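Local coordinates for FAD dependent oxidoreductase domain-containing protein (Deinococcus radiodurans R1, PDB 3C4N) that binds ADP and is probably an FAD-dependent oxidoreductase of the ETF-QO/FixC family, its reaction not established, at residues Thr193-Glu196 against Gly201-Leu204. Residues are numbered along the deposited sequence; the frame is centred on the assembly and turned at random.
Sequences TRAE and GVRL. With ADP (adenosine-5'-diphosphate), chain C.
E196 and R203 face each other as a hydrogen-bonded pair of an antiparallel hairpin. E196 N reaches R203 O at 2.9 Å, and R203 N returns to E196 O at 2.8 Å. Their side chains run side by side on the more open face. With CG anti to the backbone N in both (chi1 175° in E196), the two chains leave the sheet together, and R203 then bends at chi3, with E196 OE1 lying 3.2 Å from R203 CD. The salt bridge there is loose: its hydrogen bond, R203 NE to E196 OE2 at 3.5 Å, is weak, the carboxylate sitting at the guanidinium edge with the two planes turned 56° apart. With an alanine at E196 the carboxylate is gone, and the R203 guanidinium would probably lose this partner and be less restrained in its rotation.

The opposite face is buried and apolar. A195 CB rests against V202 CG1 at 3.7 Å, with L204 CD2 farther off, and T193 CG2 meets L204 CB at 3.7 Å. I42 and V40 of the central strand 36-42, together with V67 and I223, close in around these groups.

On its other edge, strand 194-198 reads the adenine through its backbone: A195 N donates to ADP N1 at 2.8 Å, nearly straight at 174°, and ADP N6 donates to A195 O at 3.1 Å. This two-point grip on the base, made by a beta hairpin attached to the Rossmann-type sheet, is consistent with the adenine end of a dinucleotide site in an FAD-dependent oxidoreductase, occupied here by ADP.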
loop_
_atom_site.group_PDB
_atom_site.type_symbol
_atom_site.label_atom_id
_atom_site.label_comp_id
_atom_site.label_asym_id
_atom_site.label_seq_id
_atom_site.Cartn_x
_atom_site.Cartn_y
_atom_site.Cartn_z
ATOM N N THR A 193 -2.345 5.885 9.237
ATOM C CA THR A 193 -1.422 6.692 10.024
ATOM C C THR A 193 -1.754 8.184 9.913
ATOM O O THR A 193 -1.842 8.753 8.814
ATOM C CB THR A 193 0.010 6.485 9.527
ATOM O OG1 THR A 193 0.207 5.102 9.225
ATOM C CG2 THR A 193 1.006 6.910 10.573
ATOM N N ARG A 194 -1.931 8.821 11.060
ATOM C CA ARG A 194 -2.237 10.236 11.091
ATOM C C ARG A 194 -0.923 10.985 11.213
ATOM O O ARG A 194 -0.123 10.721 12.103
ATOM C CB ARG A 194 -3.154 10.548 12.273
ATOM C CG ARG A 194 -3.558 12.008 12.400
ATOM C CD ARG A 194 -4.603 12.188 13.495
ATOM N NE ARG A 194 -4.117 11.800 14.823
ATOM C CZ ARG A 194 -3.199 12.470 15.518
ATOM N NH1 ARG A 194 -2.654 13.569 15.016
ATOM N NH2 ARG A 194 -2.827 12.050 16.726
ATOM N N ALA A 195 -0.696 11.904 10.288
ATOM C CA ALA A 195 0.513 12.691 10.297
ATOM C C ALA A 195 0.243 14.005 11.035
ATOM O O ALA A 195 -0.843 14.582 10.932
ATOM C CB ALA A 195 0.969 12.952 8.864
ATOM N N GLU A 196 1.246 14.453 11.785
ATOM C CA GLU A 196 1.199 15.689 12.553
ATOM C C GLU A 196 2.469 16.444 12.181
ATOM O O GLU A 196 3.565 15.887 12.266
ATOM C CB GLU A 196 1.223 15.376 14.039
ATOM C CG GLU A 196 1.294 16.595 14.926
ATOM C CD GLU A 196 1.736 16.257 16.333
ATOM O OE1 GLU A 196 1.299 15.209 16.856
ATOM O OE2 GLU A 196 2.511 17.042 16.921
ATOM N N GLY A 201 10.112 17.984 10.536
ATOM C CA GLY A 201 9.621 16.739 9.978
ATOM C C GLY A 201 8.164 16.427 10.263
ATOM O O GLY A 201 7.310 17.317 10.334
ATOM N N VAL A 202 7.878 15.144 10.435
ATOM C CA VAL A 202 6.521 14.708 10.695
ATOM C C VAL A 202 6.483 13.732 11.859
ATOM O O VAL A 202 7.466 13.051 12.143
ATOM C CB VAL A 202 5.934 14.035 9.437
ATOM C CG1 VAL A 202 4.461 13.752 9.628
ATOM C CG2 VAL A 202 6.164 14.928 8.225
ATOM N N ARG A 203 5.351 13.701 12.553
ATOM C CA ARG A 203 5.156 12.790 13.669
ATOM C C ARG A 203 4.038 11.867 13.211
ATOM O O ARG A 203 2.959 12.322 12.840
ATOM C CB ARG A 203 4.740 13.550 14.928
ATOM C CG ARG A 203 4.476 12.654 16.133
ATOM C CD ARG A 203 3.946 13.454 17.326
ATOM N NE ARG A 203 4.826 14.563 17.694
ATOM C CZ ARG A 203 6.083 14.425 18.105
ATOM N NH1 ARG A 203 6.623 13.215 18.206
ATOM N NH2 ARG A 203 6.799 15.501 18.413
ATOM N N LEU A 204 4.310 10.569 13.229
ATOM C CA LEU A 204 3.354 9.566 12.784
ATOM C C LEU A 204 2.681 8.828 13.928
ATOM O O LEU A 204 3.353 8.224 14.763
ATOM C CB LEU A 204 4.076 8.562 11.897
ATOM C CG LEU A 204 4.904 9.213 10.796
ATOM C CD1 LEU A 204 5.801 8.178 10.155
ATOM C CD2 LEU A 204 3.977 9.865 9.773
HETATM P PB ADP C . -8.319 15.675 -1.883
HETATM O O1B ADP C . -7.833 17.054 -1.866
HETATM O O2B ADP C . -7.529 14.804 -2.969
HETATM O O3B ADP C . -9.899 15.639 -2.219
HETATM P PA ADP C . -9.145 14.012 0.007
HETATM O O1A ADP C . -10.018 14.693 0.982
HETATM O O2A ADP C . -10.055 13.460 -1.214
HETATM O O3A ADP C . -7.991 15.000 -0.511
HETATM O "O5'" ADP C . -8.229 12.869 0.649
HETATM C "C5'" ADP C . -7.043 13.463 1.077
HETATM C "C4'" ADP C . -6.360 12.602 2.106
HETATM O "O4'" ADP C . -5.575 13.050 3.242
HETATM C "C3'" ADP C . -7.611 11.974 2.636
HETATM O "O3'" ADP C . -8.001 10.883 1.801
HETATM C "C2'" ADP C . -7.268 11.559 4.069
HETATM O "O2'" ADP C . -7.474 10.147 4.241
HETATM C "C1'" ADP C . -5.788 12.007 4.229
HETATM N N9 ADP C . -5.488 12.692 5.444
HETATM C C8 ADP C . -6.256 13.738 5.980
HETATM N N7 ADP C . -5.723 14.123 7.126
HETATM C C5 ADP C . -4.596 13.401 7.361
HETATM C C6 ADP C . -3.555 13.427 8.326
HETATM N N6 ADP C . -3.385 14.542 9.174
HETATM N N1 ADP C . -2.568 12.505 8.251
HETATM C C2 ADP C . -2.533 11.598 7.276
HETATM N N3 ADP C . -3.409 11.561 6.340
HETATM C C4 ADP C . -4.444 12.494 6.273
#